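Side-chain contacts in amidohydrolase 3 domain-containing protein (Pyrococcus horikoshii, PDB 3IGH), which is of uncharacterised function but probably acts as a metal-dependent hydrolase of carbon-nitrogen bonds other than peptide bonds: residues A[89-92]-A[93-97]; A[144-147]-A[148-151]; A[349-353]-A[354-358]; A[446-450]-A[451-455]. All blocks are in the same frame, centred on the assembly; numbering follows the deposited sequence. Where two conformers were deposited one is given.

Overall arrangement
Along the chain the four contacts follow in numerical order, each a local i-to-i+4 or helix-end arrangement. Contacts 1 and 2 sit on helices 88-96 and 143-149, with centres 21 Å apart and nearest atoms about 11 Å apart; both pack on strand 129-133 of a six-stranded mixed sheet. Contacts 3 and 4 lie on the opposite side of the chain's centre, with centres 42 to 50 Å from those of the first pair, where helices 345-354 and 436-450 end. These two touch: Arg357 NH1 reaches Val450 O at 2.8 Å. The last carbonyl of helix 436-450 is thus probably held by the first residue of strand 357-360, which follows helix 345-354.

Contact 1 of 4, residues A[89-92]-A[93-97]; sequences EELI and QRLKR
Glu89, Glu90, Leu91 and Ile92 each offer their carbonyl oxygen to the amide four residues on, at Gln93, Arg94, Leu95 and Lys96, the repeating i-to-i+4 pattern of an alpha-helix. On one flank Arg94 meets Glu90 side-on: NE bonds to OE2 and NH2 to OE1, both at 2.9 Å. The two acceptors lie within about 10° of the guanidinium plane, whereas the nitrogens come in from above the carboxylate, and the two planes are turned 46° apart. Glu90 was modelled in two conformers, and this salt bridge belongs to the one given, so its permanence is doubtful. Arg94 is steadied independently, since NH1 bonds to the backbone oxygens of Asp81 and Arg83. Next to this pair, Glu89 and Gln93 run side by side; OE2 and NE2 are 3.2 Å apart, but the angle is too poor for a hydrogen bond. The inner flank is apolar. Leu91, its CG anti to the backbone nitrogen (chi1 -179°), lies alongside Leu95. Leu91 CD2 is 3.8 Å from Leu95 CD1, and both leucines press on Leu122 and on Ile131 of strand 129-133. Ile92, which also packs on Leu122, crosses Lys96 at a slant, CG2 to CE 4.0 Å. This is an amphipathic helix with an i-to-i+4 Glu-Arg pair, the crossover helix of a beta-alpha-beta unit between strands 80-81 and 103-108.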
loop_
_atom_site.group_PDB
_atom_site.type_symbol
_atom_site.label_atom_id
_atom_site.label_comp_id
_atom_site.label_asym_id
_atom_site.label_seq_id
_atom_site.Cartn_x
_atom_site.Cartn_y
_atom_site.Cartn_z
ATOM N N GLU A 89 39.536 2.448 30.805
ATOM C CA GLU A 89 39.712 3.891 30.596
ATOM C C GLU A 89 39.413 4.313 29.151
ATOM O O GLU A 89 38.668 5.269 28.925
ATOM C CB GLU A 89 41.134 4.313 31.025
ATOM C CG GLU A 89 41.508 5.783 30.767
ATOM C CD GLU A 89 42.235 6.001 29.435
ATOM O OE1 GLU A 89 43.203 5.263 29.142
ATOM O OE2 GLU A 89 41.837 6.919 28.682
ATOM N N GLU A 90 39.998 3.588 28.197
ATOM C CA GLU A 90 39.805 3.856 26.773
ATOM C C GLU A 90 38.338 3.634 26.379
ATOM O O GLU A 90 37.757 4.431 25.639
ATOM C CB GLU A 90 40.726 2.956 25.940
ATOM C CG GLU A 90 41.590 3.683 24.905
ATOM C CD GLU A 90 40.908 3.876 23.560
ATOM O OE1 GLU A 90 41.477 3.443 22.535
ATOM O OE2 GLU A 90 39.813 4.469 23.511
ATOM N N LEU A 91 37.757 2.552 26.894
ATOM C CA LEU A 91 36.360 2.193 26.654
ATOM C C LEU A 91 35.396 3.289 27.127
ATOM O O LEU A 91 34.499 3.684 26.378
ATOM C CB LEU A 91 36.058 0.835 27.307
ATOM C CG LEU A 91 34.684 0.164 27.214
ATOM C CD1 LEU A 91 34.840 -1.326 26.972
ATOM C CD2 LEU A 91 33.863 0.409 28.486
ATOM N N ILE A 92 35.606 3.797 28.347
ATOM C CA ILE A 92 34.760 4.863 28.910
ATOM C C ILE A 92 34.920 6.160 28.114
ATOM O O ILE A 92 33.944 6.871 27.864
ATOM C CB ILE A 92 35.045 5.103 30.438
ATOM C CG1 ILE A 92 34.823 3.824 31.260
ATOM C CG2 ILE A 92 34.213 6.266 31.004
ATOM C CD1 ILE A 92 33.387 3.318 31.313
ATOM N N GLN A 93 36.149 6.445 27.697
ATOM C CA GLN A 93 36.448 7.626 26.898
ATOM C C GLN A 93 35.668 7.620 25.575
ATOM O O GLN A 93 35.094 8.646 25.187
ATOM C CB GLN A 93 37.957 7.725 26.656
ATOM C CG GLN A 93 38.445 9.114 26.251
ATOM C CD GLN A 93 39.953 9.176 26.010
ATOM O OE1 GLN A 93 40.533 10.262 25.934
ATOM N NE2 GLN A 93 40.592 8.012 25.886
ATOM N N ARG A 94 35.623 6.458 24.916
ATOM C CA ARG A 94 34.868 6.282 23.666
ATOM C C ARG A 94 33.365 6.454 23.873
ATOM O O ARG A 94 32.694 7.137 23.088
ATOM C CB ARG A 94 35.154 4.909 23.042
ATOM C CG ARG A 94 36.569 4.749 22.506
ATOM C CD ARG A 94 36.751 3.420 21.788
ATOM N NE ARG A 94 38.159 3.141 21.529
ATOM C CZ ARG A 94 38.609 2.234 20.666
ATOM N NH1 ARG A 94 37.764 1.506 19.943
ATOM N NH2 ARG A 94 39.916 2.066 20.517
ATOM N N LEU A 95 32.846 5.849 24.936
ATOM C CA LEU A 95 31.419 5.938 25.241
ATOM C C LEU A 95 30.963 7.355 25.607
ATOM O O LEU A 95 29.836 7.746 25.294
ATOM C CB LEU A 95 31.033 4.934 26.326
ATOM C CG LEU A 95 31.131 3.470 25.898
ATOM C CD1 LEU A 95 31.010 2.573 27.097
ATOM C CD2 LEU A 95 30.078 3.114 24.822
ATOM N N LYS A 96 31.851 8.124 26.237
ATOM C CA LYS A 96 31.570 9.526 26.569
ATOM C C LYS A 96 31.464 10.438 25.341
ATOM O O LYS A 96 30.821 11.482 25.403
ATOM C CB LYS A 96 32.602 10.071 27.564
ATOM C CG LYS A 96 32.356 9.625 28.997
ATOM C CD LYS A 96 33.193 10.424 29.988
ATOM C CE LYS A 96 32.854 10.044 31.424
ATOM N NZ LYS A 96 33.612 10.862 32.407
ATOM N N ARG A 97 32.084 10.038 24.232
ATOM C CA ARG A 97 31.980 10.779 22.973
ATOM C C ARG A 97 30.709 10.439 22.185
ATOM O O ARG A 97 30.364 11.141 21.230
ATOM C CB ARG A 97 33.202 10.527 22.086
ATOM C CG ARG A 97 34.511 11.091 22.607
ATOM C CD ARG A 97 35.663 10.564 21.768
ATOM N NE ARG A 97 36.956 10.692 22.438
ATOM C CZ ARG A 97 37.984 9.867 22.251
ATOM N NH1 ARG A 97 39.118 10.068 22.907
ATOM N NH2 ARG A 97 37.882 8.835 21.421
#

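Contact 2 of 4, residues A[144-147]-A[148-151]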
loop_
_atom_site.group_PDB
_atom_site.type_symbol
_atom_site.label_atom_id
_atom_site.label_comp_id
_atom_site.label_asym_id
_atom_site.label_seq_id
_atom_site.Cartn_x
_atom_site.Cartn_y
_atom_site.Cartn_z
ATOM N N LYS A 144 21.121 2.925 34.696
ATOM C CA LYS A 144 20.062 3.603 33.949
ATOM C C LYS A 144 19.452 2.729 32.852
ATOM O O LYS A 144 18.236 2.737 32.632
ATOM C CB LYS A 144 20.594 4.895 33.337
ATOM C CG LYS A 144 20.811 6.024 34.338
ATOM C CD LYS A 144 21.183 7.314 33.624
ATOM C CE LYS A 144 21.158 8.510 34.571
ATOM N NZ LYS A 144 22.278 8.479 35.553
ATOM N N MET A 145 20.304 1.971 32.172
ATOM C CA MET A 145 19.852 1.092 31.110
ATOM C C MET A 145 19.119 -0.098 31.705
ATOM O O MET A 145 18.104 -0.541 31.161
ATOM C CB MET A 145 21.045 0.625 30.271
ATOM C CG MET A 145 20.652 -0.149 29.017
ATOM S SD MET A 145 19.912 0.907 27.760
ATOM C CE MET A 145 19.041 -0.352 26.841
ATOM N N LEU A 146 19.622 -0.605 32.832
ATOM C CA LEU A 146 18.986 -1.741 33.501
ATOM C C LEU A 146 17.600 -1.374 34.049
ATOM O O LEU A 146 16.708 -2.226 34.107
ATOM C CB LEU A 146 19.878 -2.294 34.618
ATOM C CG LEU A 146 21.145 -3.051 34.185
ATOM C CD1 LEU A 146 21.950 -3.498 35.409
ATOM C CD2 LEU A 146 20.807 -4.238 33.306
ATOM N N GLU A 147 17.443 -0.110 34.448
ATOM C CA GLU A 147 16.144 0.422 34.859
ATOM C C GLU A 147 15.156 0.364 33.697
ATOM O O GLU A 147 14.034 -0.127 33.858
ATOM C CB GLU A 147 16.283 1.863 35.365
ATOM C CG GLU A 147 14.975 2.485 35.870
ATOM C CD GLU A 147 14.367 1.726 37.049
ATOM O OE1 GLU A 147 15.125 1.308 37.952
ATOM O OE2 GLU A 147 13.128 1.557 37.074
ATOM N N LEU A 148 15.595 0.839 32.530
ATOM C CA LEU A 148 14.780 0.791 31.308
ATOM C C LEU A 148 14.434 -0.631 30.882
ATOM O O LEU A 148 13.327 -0.890 30.395
ATOM C CB LEU A 148 15.489 1.505 30.158
ATOM C CG LEU A 148 15.500 3.034 30.151
ATOM C CD1 LEU A 148 16.449 3.540 29.080
ATOM C CD2 LEU A 148 14.096 3.601 29.933
ATOM N N LEU A 149 15.377 -1.554 31.071
ATOM C CA LEU A 149 15.206 -2.912 30.555
ATOM C C LEU A 149 14.279 -3.750 31.413
ATOM O O LEU A 149 13.510 -4.552 30.878
ATOM C CB LEU A 149 16.556 -3.626 30.392
ATOM C CG LEU A 149 17.492 -3.191 29.260
ATOM C CD1 LEU A 149 18.821 -3.945 29.372
ATOM C CD2 LEU A 149 16.851 -3.399 27.880
ATOM N N ASN A 150 14.372 -3.563 32.734
ATOM C CA ASN A 150 13.590 -4.326 33.708
ATOM C C ASN A 150 13.569 -5.821 33.384
ATOM O O ASN A 150 12.500 -6.419 33.184
ATOM C CB ASN A 150 12.164 -3.752 33.833
ATOM C CG ASN A 150 11.448 -4.231 35.088
ATOM O OD1 ASN A 150 11.969 -4.111 36.197
ATOM N ND2 ASN A 150 10.260 -4.797 34.912
ATOM N N LEU A 151 14.766 -6.402 33.302
ATOM C CA LEU A 151 14.940 -7.800 32.895
ATOM C C LEU A 151 14.478 -8.763 33.971
ATOM O O LEU A 151 14.565 -8.458 35.160
ATOM C CB LEU A 151 16.406 -8.089 32.544
ATOM C CG LEU A 151 17.030 -7.276 31.403
ATOM C CD1 LEU A 151 18.507 -7.633 31.218
ATOM C CD2 LEU A 151 16.251 -7.454 30.090
HETATM O O HOH W 1 16.977 -4.938 34.097
HETATM O O HOH W 2 13.951 -1.953 36.138
#
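Leu148, Met145 and Leu149 carry this last turn of helix 143-149. Leu148 is met chiefly by backbone: its N bonds to Lys144 O at 3.3 Å, while its CB and CG rest over the carbonyl oxygens of Met145 and Lys144. The leucine itself lies on the outer flank, where its side chain also touches Pro128. Met145 faces the interior. Its CG is anti to the backbone N (chi1 -172°) and the chain then bends at chi2, which swings the methyl CE forward along the helix onto Leu149, 3.9 Å from CD2 and about as close to CG. The two side chains slant across each other rather than running in line. Leu149 CG also sits 3.3 Å from Met145 O, the same oxygen that accepts the Leu149 amide. Outside the turn, Met145 and Leu149 share two neighbours, Ile176 and Phe130; the pair packs between helix 166-180 and strand 129-133.

Beyond Leu149 the helix stops. Asn150 N closes the last turn on Leu146 O at 3.0 Å; the positive phi of Asn150 then turns the chain out of the helix. Water 1 continues the closure, donating to Leu146 O at 2.7 Å and accepting from Leu151 N at 2.8 Å. Water 2 lies 2.9 Å from both Glu147 O and Asn150 OD1. With waters linking carbonyls of the last turn to the residues after it, this is an asparagine in the left-handed helical conformation at the C-prime position, a common way for a helix to end.

Contact 3 of 4, residues A[349-353]-A[354-358]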
loop_
_atom_site.group_PDB
_atom_site.type_symbol
_atom_site.label_atom_id
_atom_site.label_comp_id
_atom_site.label_asym_id
_atom_site.label_seq_id
_atom_site.Cartn_x
_atom_site.Cartn_y
_atom_site.Cartn_z
ATOM N N GLU A 349 19.228 -31.315 -6.274
ATOM C CA GLU A 349 18.119 -31.710 -7.141
ATOM C C GLU A 349 16.765 -31.366 -6.514
ATOM O O GLU A 349 15.814 -31.025 -7.220
ATOM C CB GLU A 349 18.202 -33.206 -7.477
ATOM C CG GLU A 349 17.345 -33.654 -8.676
ATOM C CD GLU A 349 17.795 -33.059 -10.015
ATOM O OE1 GLU A 349 16.937 -32.909 -10.912
ATOM O OE2 GLU A 349 18.997 -32.745 -10.180
ATOM N N ARG A 350 16.683 -31.445 -5.187
ATOM C CA ARG A 350 15.448 -31.087 -4.491
ATOM C C ARG A 350 15.177 -29.583 -4.590
ATOM O O ARG A 350 14.044 -29.172 -4.861
ATOM C CB ARG A 350 15.473 -31.549 -3.038
ATOM C CG ARG A 350 14.103 -31.507 -2.406
ATOM C CD ARG A 350 14.066 -32.156 -1.056
ATOM N NE ARG A 350 12.714 -32.062 -0.520
ATOM C CZ ARG A 350 12.415 -32.017 0.772
ATOM N NH1 ARG A 350 11.142 -31.941 1.148
ATOM N NH2 ARG A 350 13.380 -32.052 1.687
ATOM N N VAL A 351 16.227 -28.779 -4.412
ATOM C CA VAL A 351 16.162 -27.323 -4.644
ATOM C C VAL A 351 15.645 -27.027 -6.060
ATOM O O VAL A 351 14.724 -26.220 -6.243
ATOM C CB VAL A 351 17.543 -26.638 -4.378
ATOM C CG1 VAL A 351 17.618 -25.248 -5.009
ATOM C CG2 VAL A 351 17.819 -26.555 -2.867
ATOM N N LYS A 352 16.215 -27.720 -7.046
ATOM C CA LYS A 352 15.808 -27.583 -8.446
ATOM C C LYS A 352 14.333 -27.926 -8.651
ATOM O O LYS A 352 13.590 -27.152 -9.262
ATOM C CB LYS A 352 16.683 -28.463 -9.348
ATOM C CG LYS A 352 16.408 -28.291 -10.837
ATOM C CD LYS A 352 17.320 -29.167 -11.672
ATOM C CE LYS A 352 17.181 -28.843 -13.149
ATOM N NZ LYS A 352 18.216 -29.546 -13.959
ATOM N N ASN A 353 13.920 -29.075 -8.118
ATOM C CA ASN A 353 12.559 -29.572 -8.297
ATOM C C ASN A 353 11.481 -28.711 -7.650
ATOM O O ASN A 353 10.394 -28.563 -8.205
ATOM C CB ASN A 353 12.456 -31.020 -7.815
ATOM C CG ASN A 353 13.206 -31.993 -8.726
ATOM O OD1 ASN A 353 13.449 -31.705 -9.902
ATOM N ND2 ASN A 353 13.583 -33.145 -8.180
ATOM N N LEU A 354 11.790 -28.128 -6.493
ATOM C CA LEU A 354 10.830 -27.278 -5.779
ATOM C C LEU A 354 10.822 -25.842 -6.276
ATOM O O LEU A 354 9.979 -25.046 -5.859
ATOM C CB LEU A 354 11.081 -27.319 -4.263
ATOM C CG LEU A 354 10.859 -28.670 -3.575
ATOM C CD1 LEU A 354 11.323 -28.640 -2.129
ATOM C CD2 LEU A 354 9.405 -29.094 -3.651
ATOM N N LYS A 355 11.778 -25.511 -7.144
ATOM C CA LYS A 355 11.856 -24.197 -7.784
ATOM C C LYS A 355 12.040 -23.053 -6.776
ATOM O O LYS A 355 11.559 -21.944 -6.998
ATOM C CB LYS A 355 10.627 -23.945 -8.679
ATOM C CG LYS A 355 10.507 -24.876 -9.883
ATOM C CD LYS A 355 9.253 -24.542 -10.681
ATOM C CE LYS A 355 9.398 -24.934 -12.148
ATOM N NZ LYS A 355 9.279 -26.401 -12.363
ATOM N N VAL A 356 12.747 -23.320 -5.679
ATOM C CA VAL A 356 12.926 -22.303 -4.641
ATOM C C VAL A 356 13.906 -21.219 -5.103
ATOM O O VAL A 356 14.735 -21.451 -5.996
ATOM C CB VAL A 356 13.354 -22.895 -3.265
ATOM C CG1 VAL A 356 12.282 -23.842 -2.719
ATOM C CG2 VAL A 356 14.703 -23.595 -3.353
ATOM N N ARG A 357 13.759 -20.032 -4.520
ATOM C CA ARG A 357 14.675 -18.913 -4.729
ATOM C C ARG A 357 15.694 -18.897 -3.595
ATOM O O ARG A 357 15.373 -19.271 -2.478
ATOM C CB ARG A 357 13.890 -17.596 -4.760
ATOM C CG ARG A 357 13.144 -17.387 -6.065
ATOM C CD ARG A 357 11.957 -16.447 -5.903
ATOM N NE ARG A 357 10.841 -17.027 -5.158
ATOM C CZ ARG A 357 10.294 -16.474 -4.073
ATOM N NH1 ARG A 357 10.766 -15.333 -3.600
ATOM N NH2 ARG A 357 9.261 -17.050 -3.471
ATOM N N LEU A 358 16.930 -18.490 -3.887
ATOM C CA LEU A 358 17.984 -18.480 -2.868
ATOM C C LEU A 358 18.630 -17.104 -2.728
ATOM O O LEU A 358 19.053 -16.506 -3.712
ATOM C CB LEU A 358 19.071 -19.522 -3.185
ATOM C CG LEU A 358 18.702 -20.995 -3.437
ATOM C CD1 LEU A 358 19.924 -21.782 -3.893
ATOM C CD2 LEU A 358 18.098 -21.646 -2.198
#
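Val351 and Val356 meet across a Schellman motif that ends helix 345-354 and turns the chain into strand 357-360. Their side chains cross at about a right angle, Val351 CG1 lying 3.7 Å from Val356 CG2. The torsions bring them together: CG1 of Val351 is anti to its N (chi1 162°), and CG2 of Val356 stands between its own N and carbonyl carbon. Leu358, pointing back from the strand, adds a looser touch, CD1 to the same Val351 CG1 at 4.3 Å. On another flank Arg350 and Leu354 lie side by side, CG to CD1 4.0 Å, while Leu354 N bonds to Arg350 O.

The next shell fixes these groups. Arg350 stays extended and its NH1 forms salt bridges with Asp326 and Glu329 of helix 318-331, which also holds the Phe328 packed on Val356. Val351 and Leu358 share Ala393, just after helix 386-392. In this TIM-barrel family the segment is the return from helix to strand in a beta-alpha-beta unit that starts at strand 336-337.

The turn hinges on Lys355: its N-H still points back into the last turn, and its positive phi then swings the chain off toward the strand. Its bond to Val351 O is weak; the other, from Lys355 N to Lys352 O at 3.2 Å, arrives from above the carbonyl plane, with a C=O...N angle of only 109°.

Contact 4 of 4, residues A[446-450]-A[451-455]; sequences GSARV and SLASD
Ser451, the first residue beyond helix 436-450, turns back on Ser447. Its N bonds to Ser447 O at 3.0 Å and its OG donates to the same oxygen at 2.8 Å, the two reaching it from opposite faces of the carbonyl plane. The hydroxyl is placed there because OG lies beside its own backbone N (chi1 -54°). Since Ser451 has two deposited conformers, the OG bond holds for the one given and is less certain; that hydroxyl also bonds to Ser206 OG.

Leu452 follows with positive phi and gives its N to Arg449 O at 3.0 Å, from well above the carbonyl plane. Its CB points away from the helix, though CD2 stays 3.8 Å from Arg449 O, and the side chain touches Arg250 and Arg357.

Ala453 then closes the Schellman motif: its N meets Ala448 O at 2.8 Å and nearly straight (169°). Beside that bond the methyls of Ala448 and Ala453 sit 4.1 Å apart, while Phe64 of strand 58-68 lies against Ala448.

The chemistry implies that in this largely buried helix end the carbonyls of Ser447, Ala448 and Arg449 are satisfied by the chain's own donors.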
loop_
_atom_site.group_PDB
_atom_site.type_symbol
_atom_site.label_atom_id
_atom_site.label_comp_id
_atom_site.label_asym_id
_atom_site.label_seq_id
_atom_site.Cartn_x
_atom_site.Cartn_y
_atom_site.Cartn_z
ATOM N N GLY A 446 19.292 -11.019 -10.277
ATOM C CA GLY A 446 19.170 -12.212 -9.434
ATOM C C GLY A 446 18.468 -11.870 -8.129
ATOM O O GLY A 446 17.461 -12.486 -7.778
ATOM N N SER A 447 18.970 -10.838 -7.453
ATOM C CA SER A 447 18.369 -10.335 -6.212
ATOM C C SER A 447 16.926 -9.849 -6.366
ATOM O O SER A 447 16.081 -10.098 -5.500
ATOM C CB SER A 447 19.224 -9.215 -5.656
ATOM O OG SER A 447 20.318 -9.728 -4.923
ATOM N N ALA A 448 16.647 -9.165 -7.468
ATOM C CA ALA A 448 15.289 -8.703 -7.758
ATOM C C ALA A 448 14.313 -9.865 -7.930
ATOM O O ALA A 448 13.225 -9.863 -7.352
ATOM C CB ALA A 448 15.294 -7.831 -8.988
ATOM N N ARG A 449 14.706 -10.853 -8.728
ATOM C CA ARG A 449 13.877 -12.032 -8.943
ATOM C C ARG A 449 13.632 -12.803 -7.656
ATOM O O ARG A 449 12.504 -13.230 -7.399
ATOM C CB ARG A 449 14.504 -12.950 -9.993
ATOM C CG ARG A 449 14.428 -12.395 -11.411
ATOM C CD ARG A 449 13.053 -12.620 -12.024
ATOM N NE ARG A 449 12.932 -14.003 -12.485
ATOM C CZ ARG A 449 11.841 -14.529 -13.034
ATOM N NH1 ARG A 449 10.746 -13.795 -13.197
ATOM N NH2 ARG A 449 11.845 -15.800 -13.418
ATOM N N VAL A 450 14.683 -12.967 -6.850
ATOM C CA VAL A 450 14.574 -13.624 -5.530
ATOM C C VAL A 450 13.572 -12.882 -4.607
ATOM O O VAL A 450 12.849 -13.502 -3.814
ATOM C CB VAL A 450 16.001 -13.797 -4.900
ATOM C CG1 VAL A 450 15.957 -14.149 -3.417
ATOM C CG2 VAL A 450 16.771 -14.870 -5.670
ATOM N N SER A 451 13.511 -11.561 -4.767
ATOM C CA SER A 451 12.638 -10.699 -3.973
ATOM C C SER A 451 11.282 -10.461 -4.641
ATOM O O SER A 451 10.493 -9.640 -4.165
ATOM C CB SER A 451 13.321 -9.348 -3.749
ATOM O OG SER A 451 14.614 -9.509 -3.190
ATOM N N LEU A 452 11.028 -11.159 -5.751
ATOM C CA LEU A 452 9.784 -11.016 -6.539
ATOM C C LEU A 452 9.542 -9.575 -7.011
ATOM O O LEU A 452 8.417 -9.095 -7.050
ATOM C CB LEU A 452 8.568 -11.593 -5.789
ATOM C CG LEU A 452 8.672 -13.067 -5.350
ATOM C CD1 LEU A 452 7.429 -13.503 -4.551
ATOM C CD2 LEU A 452 8.894 -13.998 -6.543
ATOM N N ALA A 453 10.621 -8.893 -7.366
ATOM C CA ALA A 453 10.535 -7.529 -7.882
ATOM C C ALA A 453 10.650 -7.627 -9.386
ATOM O O ALA A 453 11.765 -7.590 -9.927
ATOM C CB ALA A 453 11.664 -6.705 -7.335
ATOM N N SER A 454 9.510 -7.761 -10.064
ATOM C CA SER A 454 9.520 -8.149 -11.481
ATOM C C SER A 454 9.969 -7.028 -12.422
ATOM O O SER A 454 10.366 -7.289 -13.558
ATOM C CB SER A 454 8.152 -8.692 -11.910
ATOM O OG SER A 454 7.162 -7.688 -11.790
ATOM N N ASP A 455 9.927 -5.787 -11.944
ATOM C CA ASP A 455 10.348 -4.648 -12.766
ATOM C C ASP A 455 11.663 -4.008 -12.303
ATOM O O ASP A 455 11.924 -2.846 -12.585
ATOM C CB ASP A 455 9.226 -3.607 -12.862
ATOM C CG ASP A 455 8.782 -3.084 -11.500
ATOM O OD1 ASP A 455 9.282 -3.576 -10.464
ATOM O OD2 ASP A 455 7.927 -2.177 -11.464
#